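Local atomic coordinates of alginate lyase AlgAT5 (Defluviitalea, PDB entry 5ZQI), a protein that probably cleaves the polysaccharide alginate by beta-elimination, as expected of a family 7 polysaccharide lyase built as a beta sandwich. Residues D60-T65 with D100-K105; I147-T152 with G257-Y262; D159-G164 with A239-Q244; N181-E186 with T197-G202. All blocks are in the same frame, centred on the assembly; numbering follows the deposited sequence.

Interaction 1: D60-T65 with D100-K105; sequences DILDLT and DAVVFK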
loop_
_atom_site.group_PDB
_atom_site.type_symbol
_atom_site.label_atom_id
_atom_site.label_comp_id
_atom_site.label_asym_id
_atom_site.label_seq_id
_atom_site.Cartn_x
_atom_site.Cartn_y
_atom_site.Cartn_z
ATOM N N ASP A 60 -12.576 3.129 12.342
ATOM C CA ASP A 60 -13.120 2.138 13.260
ATOM C C ASP A 60 -12.592 0.732 12.989
ATOM O O ASP A 60 -12.716 -0.141 13.852
ATOM C CB ASP A 60 -14.653 2.079 13.147
ATOM C CG ASP A 60 -15.343 3.363 13.597
ATOM O OD1 ASP A 60 -15.053 3.849 14.714
ATOM O OD2 ASP A 60 -16.188 3.869 12.827
ATOM N N ILE A 61 -12.052 0.490 11.798
ATOM C CA ILE A 61 -11.560 -0.822 11.379
ATOM C C ILE A 61 -10.057 -0.919 11.539
ATOM O O ILE A 61 -9.538 -1.918 12.035
ATOM C CB ILE A 61 -11.967 -1.104 9.912
ATOM C CG1 ILE A 61 -13.484 -1.020 9.744
ATOM C CG2 ILE A 61 -11.380 -2.460 9.472
ATOM C CD1 ILE A 61 -14.224 -2.040 10.507
ATOM N N LEU A 62 -9.348 0.118 11.094
ATOM C CA LEU A 62 -7.897 0.192 11.136
ATOM C C LEU A 62 -7.491 1.332 12.057
ATOM O O LEU A 62 -8.212 2.327 12.181
ATOM C CB LEU A 62 -7.318 0.436 9.739
ATOM C CG LEU A 62 -7.726 -0.563 8.663
ATOM C CD1 LEU A 62 -7.082 -0.056 7.331
ATOM C CD2 LEU A 62 -7.367 -1.968 8.961
ATOM N N ASP A 63 -6.349 1.165 12.730
ATOM C CA ASP A 63 -5.783 2.221 13.576
ATOM C C ASP A 63 -5.110 3.214 12.644
ATOM O O ASP A 63 -3.998 2.959 12.168
ATOM C CB ASP A 63 -4.784 1.655 14.575
ATOM C CG ASP A 63 -4.184 2.711 15.464
ATOM O OD1 ASP A 63 -4.514 3.900 15.289
ATOM O OD2 ASP A 63 -3.353 2.344 16.335
ATOM N N LEU A 64 -5.767 4.345 12.382
ATOM C CA LEU A 64 -5.261 5.315 11.420
ATOM C C LEU A 64 -4.468 6.443 12.057
ATOM O O LEU A 64 -4.073 7.393 11.362
ATOM C CB LEU A 64 -6.403 5.865 10.576
ATOM C CG LEU A 64 -7.130 4.849 9.696
ATOM C CD1 LEU A 64 -8.316 5.581 8.972
ATOM C CD2 LEU A 64 -6.221 4.167 8.707
ATOM N N THR A 65 -4.193 6.346 13.355
ATOM C CA THR A 65 -3.527 7.403 14.098
ATOM C C THR A 65 -2.280 7.920 13.395
ATOM O O THR A 65 -2.084 9.133 13.277
ATOM C CB THR A 65 -3.172 6.883 15.486
ATOM O OG1 THR A 65 -4.355 6.412 16.153
ATOM C CG2 THR A 65 -2.495 7.969 16.335
ATOM N N ASP A 100 -16.034 -5.221 7.954
ATOM C CA ASP A 100 -14.814 -5.743 8.556
ATOM C C ASP A 100 -13.537 -5.453 7.768
ATOM O O ASP A 100 -12.483 -5.994 8.109
ATOM C CB ASP A 100 -14.930 -7.257 8.795
ATOM C CG ASP A 100 -15.164 -8.070 7.539
ATOM O OD1 ASP A 100 -15.242 -7.537 6.430
ATOM O OD2 ASP A 100 -15.283 -9.319 7.701
ATOM N N ALA A 101 -13.576 -4.614 6.742
ATOM C CA ALA A 101 -12.364 -4.226 6.036
ATOM C C ALA A 101 -12.568 -2.860 5.408
ATOM O O ALA A 101 -13.695 -2.408 5.211
ATOM C CB ALA A 101 -11.979 -5.245 4.964
ATOM N N VAL A 102 -11.457 -2.205 5.106
ATOM C CA VAL A 102 -11.467 -0.912 4.423
ATOM C C VAL A 102 -11.154 -1.122 2.951
ATOM O O VAL A 102 -10.133 -1.733 2.603
ATOM C CB VAL A 102 -10.451 0.059 5.047
ATOM C CG1 VAL A 102 -10.440 1.400 4.324
ATOM C CG2 VAL A 102 -10.747 0.298 6.511
ATOM N N VAL A 103 -12.018 -0.599 2.100
ATOM C CA VAL A 103 -11.895 -0.647 0.650
ATOM C C VAL A 103 -11.087 0.553 0.174
ATOM O O VAL A 103 -11.395 1.701 0.531
ATOM C CB VAL A 103 -13.286 -0.639 -0.002
ATOM C CG1 VAL A 103 -13.148 -0.624 -1.546
ATOM C CG2 VAL A 103 -14.117 -1.802 0.453
ATOM N N PHE A 104 -10.038 0.280 -0.614
ATOM C CA PHE A 104 -9.216 1.302 -1.266
ATOM C C PHE A 104 -9.393 1.109 -2.768
ATOM O O PHE A 104 -9.110 0.024 -3.289
ATOM C CB PHE A 104 -7.736 1.181 -0.911
ATOM C CG PHE A 104 -7.404 1.366 0.545
ATOM C CD1 PHE A 104 -7.606 0.335 1.461
ATOM C CD2 PHE A 104 -6.840 2.546 0.996
ATOM C CE1 PHE A 104 -7.256 0.527 2.792
ATOM C CE2 PHE A 104 -6.503 2.722 2.308
ATOM C CZ PHE A 104 -6.707 1.719 3.208
ATOM N N LYS A 105 -9.790 2.168 -3.472
ATOM C CA LYS A 105 -9.985 2.135 -4.922
ATOM C C LYS A 105 -9.238 3.292 -5.557
ATOM O O LYS A 105 -9.366 4.419 -5.101
ATOM C CB LYS A 105 -11.483 2.206 -5.282
ATOM C CG LYS A 105 -11.743 2.394 -6.772
ATOM C CD LYS A 105 -13.225 2.362 -7.087
ATOM C CE LYS A 105 -13.474 2.738 -8.546
ATOM N NZ LYS A 105 -14.896 2.692 -8.955
#

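Interaction 2: I147-T152 with G257-Y262; sequences IDQKIT and GENEIY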
loop_
_atom_site.group_PDB
_atom_site.type_symbol
_atom_site.label_atom_id
_atom_site.label_comp_id
_atom_site.label_asym_id
_atom_site.label_seq_id
_atom_site.Cartn_x
_atom_site.Cartn_y
_atom_site.Cartn_z
ATOM N N ILE A 147 0.260 -6.494 6.743
ATOM C CA ILE A 147 -0.986 -6.162 6.064
ATOM C C ILE A 147 -1.761 -7.453 5.813
ATOM O O ILE A 147 -1.227 -8.393 5.221
ATOM C CB ILE A 147 -0.767 -5.450 4.719
ATOM C CG1 ILE A 147 0.306 -4.368 4.753
ATOM C CG2 ILE A 147 -2.116 -4.864 4.243
ATOM C CD1 ILE A 147 0.562 -3.785 3.383
ATOM N N ASP A 148 -3.015 -7.504 6.270
ATOM C CA ASP A 148 -3.946 -8.615 6.079
ATOM C C ASP A 148 -4.996 -8.077 5.118
ATOM O O ASP A 148 -5.729 -7.149 5.469
ATOM C CB ASP A 148 -4.504 -9.010 7.438
ATOM C CG ASP A 148 -5.510 -10.097 7.379
ATOM O OD1 ASP A 148 -5.795 -10.619 6.291
ATOM O OD2 ASP A 148 -5.971 -10.482 8.492
ATOM N N GLN A 149 -5.026 -8.584 3.882
ATOM C CA GLN A 149 -5.780 -7.911 2.824
ATOM C C GLN A 149 -6.190 -8.910 1.756
ATOM O O GLN A 149 -5.757 -10.069 1.761
ATOM C CB GLN A 149 -4.957 -6.757 2.218
ATOM C CG GLN A 149 -3.641 -7.211 1.521
ATOM C CD GLN A 149 -2.837 -6.062 0.978
ATOM O OE1 GLN A 149 -3.371 -5.001 0.672
ATOM N NE2 GLN A 149 -1.547 -6.257 0.879
ATOM N N LYS A 150 -7.049 -8.456 0.837
ATOM C CA LYS A 150 -7.345 -9.200 -0.386
ATOM C C LYS A 150 -7.437 -8.200 -1.521
ATOM O O LYS A 150 -7.870 -7.066 -1.309
ATOM C CB LYS A 150 -8.611 -10.017 -0.265
ATOM C CG LYS A 150 -9.874 -9.202 -0.094
ATOM C CD LYS A 150 -11.082 -10.115 0.096
ATOM C CE LYS A 150 -12.324 -9.312 0.358
ATOM N NZ LYS A 150 -13.468 -10.228 0.690
ATOM N N ILE A 151 -6.942 -8.563 -2.694
ATOM C CA ILE A 151 -7.042 -7.707 -3.875
ATOM C C ILE A 151 -8.289 -8.116 -4.648
ATOM O O ILE A 151 -8.494 -9.311 -4.906
ATOM C CB ILE A 151 -5.782 -7.803 -4.745
ATOM C CG1 ILE A 151 -4.527 -7.491 -3.920
ATOM C CG2 ILE A 151 -5.937 -6.883 -5.978
ATOM C CD1 ILE A 151 -3.223 -7.981 -4.582
ATOM N N THR A 152 -9.154 -7.145 -4.981
ATOM C CA THR A 152 -10.468 -7.477 -5.517
ATOM C C THR A 152 -10.716 -7.055 -6.960
ATOM O O THR A 152 -11.667 -7.559 -7.570
ATOM C CB THR A 152 -11.584 -6.882 -4.647
ATOM O OG1 THR A 152 -11.397 -5.469 -4.503
ATOM C CG2 THR A 152 -11.578 -7.503 -3.250
ATOM N N GLY A 257 -8.033 -0.368 -9.940
ATOM C CA GLY A 257 -7.563 -1.311 -8.944
ATOM C C GLY A 257 -8.303 -1.103 -7.628
ATOM O O GLY A 257 -8.651 0.019 -7.268
ATOM N N GLU A 258 -8.542 -2.198 -6.926
ATOM C CA GLU A 258 -9.226 -2.143 -5.646
ATOM C C GLU A 258 -8.720 -3.264 -4.750
ATOM O O GLU A 258 -8.486 -4.390 -5.210
ATOM C CB GLU A 258 -10.738 -2.236 -5.820
ATOM C CG GLU A 258 -11.537 -2.022 -4.527
ATOM C CD GLU A 258 -13.012 -1.931 -4.821
ATOM O OE1 GLU A 258 -13.701 -2.971 -4.668
ATOM O OE2 GLU A 258 -13.508 -0.846 -5.220
ATOM N N ASN A 259 -8.586 -2.949 -3.457
ATOM C CA ASN A 259 -8.287 -3.952 -2.442
ATOM C C ASN A 259 -9.033 -3.628 -1.150
ATOM O O ASN A 259 -9.614 -2.555 -0.978
ATOM C CB ASN A 259 -6.765 -4.085 -2.217
ATOM C CG ASN A 259 -6.140 -2.866 -1.562
ATOM O OD1 ASN A 259 -6.544 -1.738 -1.769
ATOM N ND2 ASN A 259 -5.142 -3.112 -0.726
ATOM N N GLU A 260 -9.051 -4.599 -0.246
ATOM C CA GLU A 260 -9.719 -4.495 1.045
ATOM C C GLU A 260 -8.706 -4.912 2.103
ATOM O O GLU A 260 -8.136 -6.008 2.017
ATOM C CB GLU A 260 -10.971 -5.373 1.098
ATOM C CG GLU A 260 -12.010 -5.006 0.053
ATOM C CD GLU A 260 -13.365 -5.671 0.233
ATOM O OE1 GLU A 260 -13.625 -6.237 1.332
ATOM O OE2 GLU A 260 -14.159 -5.620 -0.724
ATOM N N ILE A 261 -8.457 -4.029 3.070
ATOM C CA ILE A 261 -7.512 -4.285 4.163
ATOM C C ILE A 261 -8.324 -4.574 5.427
ATOM O O ILE A 261 -9.088 -3.723 5.903
ATOM C CB ILE A 261 -6.523 -3.115 4.392
ATOM C CG1 ILE A 261 -5.734 -2.876 3.105
ATOM C CG2 ILE A 261 -5.648 -3.397 5.625
ATOM C CD1 ILE A 261 -4.610 -1.819 3.243
ATOM N N TYR A 262 -8.100 -5.751 6.002
ATOM C CA TYR A 262 -8.753 -6.216 7.224
ATOM C C TYR A 262 -7.991 -5.852 8.485
ATOM O O TYR A 262 -8.615 -5.514 9.501
ATOM C CB TYR A 262 -8.897 -7.744 7.158
ATOM C CG TYR A 262 -9.929 -8.236 6.197
ATOM C CD1 TYR A 262 -9.657 -8.325 4.845
ATOM C CD2 TYR A 262 -11.200 -8.592 6.637
ATOM C CE1 TYR A 262 -10.611 -8.688 4.003
ATOM C CE2 TYR A 262 -12.160 -9.024 5.775
ATOM C CZ TYR A 262 -11.898 -9.030 4.483
ATOM O OH TYR A 262 -12.864 -9.517 3.563
HETATM O O HOH W 1 -15.470 -8.358 1.322
#

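Interaction 3: D159-G164 with A239-Q244; sequences DHVVVG and AGMYTQ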
loop_
_atom_site.group_PDB
_atom_site.type_symbol
_atom_site.label_atom_id
_atom_site.label_comp_id
_atom_site.label_asym_id
_atom_site.label_seq_id
_atom_site.Cartn_x
_atom_site.Cartn_y
_atom_site.Cartn_z
ATOM N N ASP A 159 -2.991 -4.912 -16.057
ATOM C CA ASP A 159 -3.655 -5.453 -14.870
ATOM C C ASP A 159 -2.689 -5.559 -13.693
ATOM O O ASP A 159 -2.408 -6.646 -13.152
ATOM C CB ASP A 159 -4.301 -6.794 -15.211
ATOM C CG ASP A 159 -3.327 -7.821 -15.763
ATOM O OD1 ASP A 159 -2.286 -7.473 -16.331
ATOM O OD2 ASP A 159 -3.657 -9.017 -15.649
ATOM N N HIS A 160 -2.191 -4.378 -13.303
ATOM C CA HIS A 160 -1.089 -4.240 -12.363
ATOM C C HIS A 160 -1.453 -3.318 -11.211
ATOM O O HIS A 160 -1.866 -2.178 -11.438
ATOM C CB HIS A 160 0.164 -3.644 -13.033
ATOM C CG HIS A 160 0.747 -4.445 -14.155
ATOM N ND1 HIS A 160 1.916 -4.058 -14.772
ATOM C CD2 HIS A 160 0.357 -5.587 -14.770
ATOM C CE1 HIS A 160 2.220 -4.933 -15.718
ATOM N NE2 HIS A 160 1.301 -5.883 -15.724
ATOM N N VAL A 161 -1.238 -3.783 -9.976
ATOM C CA VAL A 161 -1.443 -2.940 -8.799
ATOM C C VAL A 161 -0.337 -3.175 -7.779
ATOM O O VAL A 161 0.316 -4.220 -7.755
ATOM C CB VAL A 161 -2.821 -3.167 -8.120
ATOM C CG1 VAL A 161 -3.967 -2.848 -9.081
ATOM C CG2 VAL A 161 -2.896 -4.585 -7.538
ATOM N N VAL A 162 -0.165 -2.174 -6.900
ATOM C CA VAL A 162 0.783 -2.224 -5.784
ATOM C C VAL A 162 -0.006 -2.038 -4.498
ATOM O O VAL A 162 -0.806 -1.101 -4.387
ATOM C CB VAL A 162 1.882 -1.156 -5.935
ATOM C CG1 VAL A 162 2.657 -0.943 -4.627
ATOM C CG2 VAL A 162 2.872 -1.532 -7.060
ATOM N N VAL A 163 0.265 -2.890 -3.515
ATOM C CA VAL A 163 -0.495 -3.000 -2.278
ATOM C C VAL A 163 0.449 -3.179 -1.091
ATOM O O VAL A 163 0.425 -4.183 -0.370
ATOM C CB VAL A 163 -1.489 -4.162 -2.394
ATOM C CG1 VAL A 163 -2.542 -3.838 -3.481
ATOM C CG2 VAL A 163 -0.816 -5.490 -2.650
ATOM N N GLY A 164 1.316 -2.217 -0.910
ATOM C CA GLY A 164 2.273 -2.218 0.177
ATOM C C GLY A 164 3.633 -1.800 -0.330
ATOM O O GLY A 164 4.113 -2.293 -1.365
ATOM N N ALA A 239 0.600 1.692 2.482
ATOM C CA ALA A 239 -0.342 0.593 2.291
ATOM C C ALA A 239 -1.621 1.163 1.697
ATOM O O ALA A 239 -2.019 2.292 2.006
ATOM C CB ALA A 239 -0.649 -0.116 3.614
ATOM N N GLY A 240 -2.288 0.358 0.884
ATOM C CA GLY A 240 -3.515 0.757 0.237
ATOM C C GLY A 240 -3.518 0.269 -1.188
ATOM O O GLY A 240 -3.113 -0.876 -1.461
ATOM N N MET A 241 -3.943 1.138 -2.107
ATOM C CA MET A 241 -4.022 0.794 -3.527
ATOM C C MET A 241 -3.288 1.808 -4.383
ATOM O O MET A 241 -3.637 2.991 -4.389
ATOM C CB MET A 241 -5.504 0.695 -3.959
ATOM C CG MET A 241 -5.744 0.507 -5.460
ATOM S SD MET A 241 -4.792 -0.849 -6.206
ATOM C CE MET A 241 -5.362 -2.240 -5.218
ATOM N N TYR A 242 -2.284 1.337 -5.117
ATOM C CA TYR A 242 -1.471 2.145 -6.042
ATOM C C TYR A 242 -1.603 1.485 -7.405
ATOM O O TYR A 242 -0.972 0.454 -7.676
ATOM C CB TYR A 242 -0.036 2.218 -5.543
ATOM C CG TYR A 242 0.915 3.114 -6.291
ATOM C CD1 TYR A 242 0.464 4.156 -7.100
ATOM C CD2 TYR A 242 2.278 2.922 -6.169
ATOM C CE1 TYR A 242 1.357 4.994 -7.758
ATOM C CE2 TYR A 242 3.155 3.736 -6.822
ATOM C CZ TYR A 242 2.694 4.763 -7.599
ATOM O OH TYR A 242 3.605 5.588 -8.273
ATOM N N THR A 243 -2.501 2.026 -8.227
ATOM C CA THR A 243 -2.864 1.395 -9.498
ATOM C C THR A 243 -1.828 1.698 -10.568
ATOM O O THR A 243 -1.657 2.857 -10.948
ATOM C CB THR A 243 -4.240 1.874 -9.930
ATOM O OG1 THR A 243 -5.177 1.533 -8.884
ATOM C CG2 THR A 243 -4.679 1.192 -11.218
ATOM N N GLN A 244 -1.164 0.666 -11.101
ATOM C CA GLN A 244 -0.072 0.894 -12.061
ATOM C C GLN A 244 -0.596 0.920 -13.494
ATOM O O GLN A 244 -0.099 0.232 -14.378
ATOM C CB GLN A 244 1.028 -0.148 -11.917
ATOM C CG GLN A 244 1.489 -0.377 -10.506
ATOM C CD GLN A 244 2.250 0.780 -9.954
ATOM O OE1 GLN A 244 3.375 1.028 -10.378
ATOM N NE2 GLN A 244 1.662 1.485 -8.998
#

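Interaction 4: N181-E186 with T197-G202; sequences NHLFVE and TDYELG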
loop_
_atom_site.group_PDB
_atom_site.type_symbol
_atom_site.label_atom_id
_atom_site.label_comp_id
_atom_site.label_asym_id
_atom_site.label_seq_id
_atom_site.Cartn_x
_atom_site.Cartn_y
_atom_site.Cartn_z
ATOM N N ASN A 181 -2.315 -12.933 -12.107
ATOM C CA ASN A 181 -2.267 -13.908 -11.025
ATOM C C ASN A 181 -0.892 -14.029 -10.366
ATOM O O ASN A 181 -0.696 -14.918 -9.529
ATOM C CB ASN A 181 -2.709 -15.292 -11.551
ATOM C CG ASN A 181 -4.090 -15.277 -12.157
ATOM O OD1 ASN A 181 -4.261 -15.488 -13.363
ATOM N ND2 ASN A 181 -5.100 -15.066 -11.321
ATOM N N HIS A 182 0.032 -13.121 -10.681
ATOM C CA HIS A 182 1.423 -13.163 -10.234
ATOM C C HIS A 182 1.675 -12.091 -9.170
ATOM O O HIS A 182 1.768 -10.891 -9.469
ATOM C CB HIS A 182 2.346 -12.976 -11.441
ATOM C CG HIS A 182 3.798 -13.064 -11.109
ATOM N ND1 HIS A 182 4.780 -12.562 -11.938
ATOM C CD2 HIS A 182 4.437 -13.654 -10.073
ATOM C CE1 HIS A 182 5.962 -12.838 -11.416
ATOM N NE2 HIS A 182 5.781 -13.484 -10.281
ATOM N N LEU A 183 1.809 -12.535 -7.912
ATOM C CA LEU A 183 2.064 -11.677 -6.761
ATOM C C LEU A 183 3.530 -11.819 -6.376
ATOM O O LEU A 183 3.992 -12.932 -6.131
ATOM C CB LEU A 183 1.146 -12.098 -5.620
ATOM C CG LEU A 183 1.194 -11.224 -4.391
ATOM C CD1 LEU A 183 0.574 -9.845 -4.606
ATOM C CD2 LEU A 183 0.503 -11.863 -3.170
ATOM N N PHE A 184 4.256 -10.695 -6.320
ATOM C CA PHE A 184 5.697 -10.729 -6.150
ATOM C C PHE A 184 6.177 -9.442 -5.499
ATOM O O PHE A 184 5.430 -8.479 -5.346
ATOM C CB PHE A 184 6.413 -10.972 -7.499
ATOM C CG PHE A 184 6.188 -9.907 -8.531
ATOM C CD1 PHE A 184 5.111 -9.973 -9.378
ATOM C CD2 PHE A 184 7.074 -8.847 -8.662
ATOM C CE1 PHE A 184 4.895 -8.997 -10.339
ATOM C CE2 PHE A 184 6.862 -7.853 -9.620
ATOM C CZ PHE A 184 5.783 -7.943 -10.462
ATOM N N VAL A 185 7.426 -9.465 -5.052
ATOM C CA VAL A 185 8.099 -8.296 -4.500
ATOM C C VAL A 185 8.939 -7.689 -5.608
ATOM O O VAL A 185 9.749 -8.396 -6.241
ATOM C CB VAL A 185 8.972 -8.644 -3.279
ATOM C CG1 VAL A 185 9.517 -7.387 -2.661
ATOM C CG2 VAL A 185 8.214 -9.478 -2.301
ATOM N N GLU A 186 8.737 -6.389 -5.854
ATOM C CA GLU A 186 9.473 -5.627 -6.859
ATOM C C GLU A 186 10.419 -4.639 -6.185
ATOM O O GLU A 186 10.100 -4.058 -5.137
ATOM C CB GLU A 186 8.501 -4.870 -7.771
ATOM C CG GLU A 186 9.110 -4.428 -9.079
ATOM C CD GLU A 186 8.172 -3.566 -9.930
ATOM O OE1 GLU A 186 7.831 -2.430 -9.490
ATOM O OE2 GLU A 186 7.781 -4.001 -11.016
ATOM N N THR A 197 2.399 -17.455 -7.358
ATOM C CA THR A 197 2.251 -17.481 -8.806
ATOM C C THR A 197 0.853 -17.908 -9.254
ATOM O O THR A 197 0.599 -18.017 -10.464
ATOM C CB THR A 197 3.281 -18.424 -9.452
ATOM O OG1 THR A 197 3.185 -19.729 -8.870
ATOM C CG2 THR A 197 4.695 -17.884 -9.269
ATOM N N ASP A 198 -0.079 -18.086 -8.315
ATOM C CA ASP A 198 -1.431 -18.541 -8.608
ATOM C C ASP A 198 -2.419 -17.761 -7.743
ATOM O O ASP A 198 -3.265 -18.333 -7.060
ATOM C CB ASP A 198 -1.539 -20.047 -8.380
ATOM C CG ASP A 198 -2.920 -20.619 -8.730
ATOM O OD1 ASP A 198 -3.478 -20.324 -9.820
ATOM O OD2 ASP A 198 -3.436 -21.417 -7.906
ATOM N N TYR A 199 -2.314 -16.434 -7.737
ATOM C CA TYR A 199 -3.152 -15.611 -6.883
ATOM C C TYR A 199 -4.486 -15.330 -7.565
ATOM O O TYR A 199 -4.529 -14.743 -8.654
ATOM C CB TYR A 199 -2.487 -14.276 -6.513
ATOM C CG TYR A 199 -3.372 -13.459 -5.600
ATOM C CD1 TYR A 199 -3.417 -13.727 -4.246
ATOM C CD2 TYR A 199 -4.180 -12.450 -6.096
ATOM C CE1 TYR A 199 -4.239 -13.021 -3.407
ATOM C CE2 TYR A 199 -5.021 -11.749 -5.262
ATOM C CZ TYR A 199 -5.071 -12.062 -3.924
ATOM O OH TYR A 199 -5.932 -11.386 -3.090
ATOM N N GLU A 200 -5.573 -15.740 -6.917
ATOM C CA GLU A 200 -6.919 -15.487 -7.410
ATOM C C GLU A 200 -7.538 -14.303 -6.674
ATOM O O GLU A 200 -7.489 -14.236 -5.449
ATOM C CB GLU A 200 -7.801 -16.724 -7.245
ATOM C CG GLU A 200 -7.332 -17.948 -7.982
ATOM C CD GLU A 200 -8.261 -19.130 -7.760
ATOM O OE1 GLU A 200 -9.450 -18.891 -7.439
ATOM O OE2 GLU A 200 -7.802 -20.290 -7.901
ATOM N N LEU A 201 -8.120 -13.379 -7.430
ATOM C CA LEU A 201 -8.718 -12.196 -6.837
ATOM C C LEU A 201 -9.711 -12.615 -5.764
ATOM O O LEU A 201 -10.454 -13.595 -5.921
ATOM C CB LEU A 201 -9.417 -11.334 -7.888
ATOM C CG LEU A 201 -8.497 -10.578 -8.862
ATOM C CD1 LEU A 201 -9.420 -9.929 -9.910
ATOM C CD2 LEU A 201 -7.600 -9.602 -8.183
ATOM N N GLY A 202 -9.738 -11.848 -4.680
ATOM C CA GLY A 202 -10.602 -12.115 -3.557
ATOM C C GLY A 202 -9.999 -12.978 -2.475
ATOM O O GLY A 202 -10.644 -13.186 -1.451
#

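Interaction 1: D60-T65 with D100-K105
Where the N-terminal segment of the beta sandwich packs against the start of strand 102-107, Ile61 and Leu62 close over Val102. One methyl group meets both residues: Val102 CG2 lies 3.8 Å from Leu62 CD1 and 3.9 Å from Ile61 CB, as a knob between two larger aliphatic groups. With its CG1 anti to the backbone N (chi1 179°), Val102 sends CG2 to the N side, where this pair waits. Ile61 also spreads across the backbone that leads into the strand, its CG2 standing 4.0 Å from Ala101 CA and 3.9 Å from Asp100 O. The seven-stranded sheet has 93-95 as an outermost strand next to 102-107, and the 60-65 segment packs by this end of it: Val95 touches Ile61, and Phe93 meets both Val102 and Leu64. Branched residues suit the site, since no hydrogen bond crosses it and close packing has to do the joining. The chain then makes an Asx turn. There Asp63 OD1 accepts from Thr65 N at 3.1 Å, on the anti side and 35° out of the carboxylate plane, and from Thr65 OG1 at 2.7 Å through its syn lone pair.

Interaction 2: I147-T152 with G257-Y262
Lys150 and Glu260 form a hydrogen-bonded antiparallel pair, their side chains running side by side on the face away from Ile151 and Ile261. Their strands, 142-153 and 256-269, are neighbours in the seven-stranded sheet of the beta sandwich. With CG between the backbone N and carbonyl carbon (chi1 65°), the extended Lys150 chain carries CE along the ring edge of Tyr262, the side chains crossing at a slant, and Lys150 NZ donates to Tyr262 OH at 3.0 Å. Glu260 OE1, 4.0 Å from Lys150 NZ, is beyond salt-bridge range, and a water 2.8 Å from both atoms spans the gap; Asn96 also bonds this oxygen. On the opposite face, turned to the other sheet, the amides of Gln149 and Asn259 stand 54° apart, and Asn259 ND2 donates to Gln149 OE1 at 2.9 Å, within the asparagine amide plane. Gln149 NE2 goes on to Val163 O, so this buried amide is satisfied at both ends. A methionine replacing Lys150 would probably leave Tyr262 OH and the water without their donor and Glu260 without this lysine's positive charge. The chemistry implies a lysine and glutamate linked through water on one face, and buried amides with isoleucines on the other.

Interaction 3: D159-G164 with A239-Q244
Met241 curls back against one face of strand 160-164, into the hollow between Val161 and Val163. Its CG is anti to the backbone N (chi1 173°), but bends at chi2 and chi3 turn the chain, so that SD nestles against Val161 CB at 3.6 Å and CE against Val163 CG1 at 3.7 Å. An unbranched, flexible thioether can follow such a groove. On the other face Val162 is the bump: it lies alongside Tyr242, with 3.9 Å between Val162 CB and Tyr242 CB, while Val162 CG2 presses against the folded Gln244 at 3.8 Å from its CD. The 239-244 segment, AGMYTQ, forms most of the KAGxYxQ sequence characteristic of family 7 alginate lyases and probably lines the substrate cleft, as in relatives; a sulfate ion is bound near Gln244. Bent at chi2 (-70°), Gln244 brings NE2 over the centre of the Tyr242 ring and donates to Tyr242 O at 3.1 Å, from the face opposite Val162 N. An alanine in place of Gln244 would probably uncover the Tyr242 ring face and open a gap beside Val162. Gly164 and Gly240 both adopt backbone angles that would jam a CB against the preceding carbonyl, and Gly164 CA comes within 4.4 Å of Ala239 CA as the 239-244 segment turns its corner at Gly240.

Interaction 4: N181-E186 with T197-G202
Tyr199 O lies in the plane of the Asn181 carboxamide and accepts from Asn181 ND2 at 2.7 Å along a nearly straight N-H...O line (175°), although the donor stands out of the Tyr199 carbonyl plane. The His182 ring has Phe184 CD1 over the centre of one face, 3.5 Å above it, and takes Thr197 CG2 obliquely, 4.3 Å from His182 CD2. The Tyr199 ring is approached obliquely by Leu183 CD2 and meets the Phe205 ring almost at a right angle. In the reverse direction, Tyr199 N donates to Asn181 O at 2.9 Å, so two hydrogen bonds link Tyr199 to Asn181. Leu183 CB and Tyr199 CB stand 4.3 Å apart. After the hairpin of strands 182-187 and 190-194, the 197-202 loop leaves one sheet of the sandwich for strand 205-212 of the other, and these bonds join the start of this crossing to the beginning of strand 182-187. Asparagine suits the spot because its short amide can reach a neighbouring backbone carbonyl as a donor. With CG anti to the backbone N (chi1 -179°), Tyr199 sends its ring inward. There its buried hydroxyl bonds Thr203 O and Ile151 N; His182 NE2 is hydrogen-bonded to Asp194 OD1.

How the interactions relate
Three of the contacts follow one another across the sandwich, with interaction 2 in the middle: its centre is about 10 Å from those of interactions 1 and 3 and about 12 Å from that of interaction 4. Interactions 1 and 2 share the seven-stranded sheet, where strands 102-107 and 256-269 are neighbours. Interaction 3 belongs to the facing sheet, as does strand 182-187 of interaction 4, whose 197-202 loop passes between the layers and touches interaction 2 through Ile151. Along the chain, interaction 1 closes first; the partners of interaction 2 then enclose those of interaction 3, which enclose those of interaction 4. The two sheets are joined by this loop and by Gln149 NE2 bonding to Val163 O.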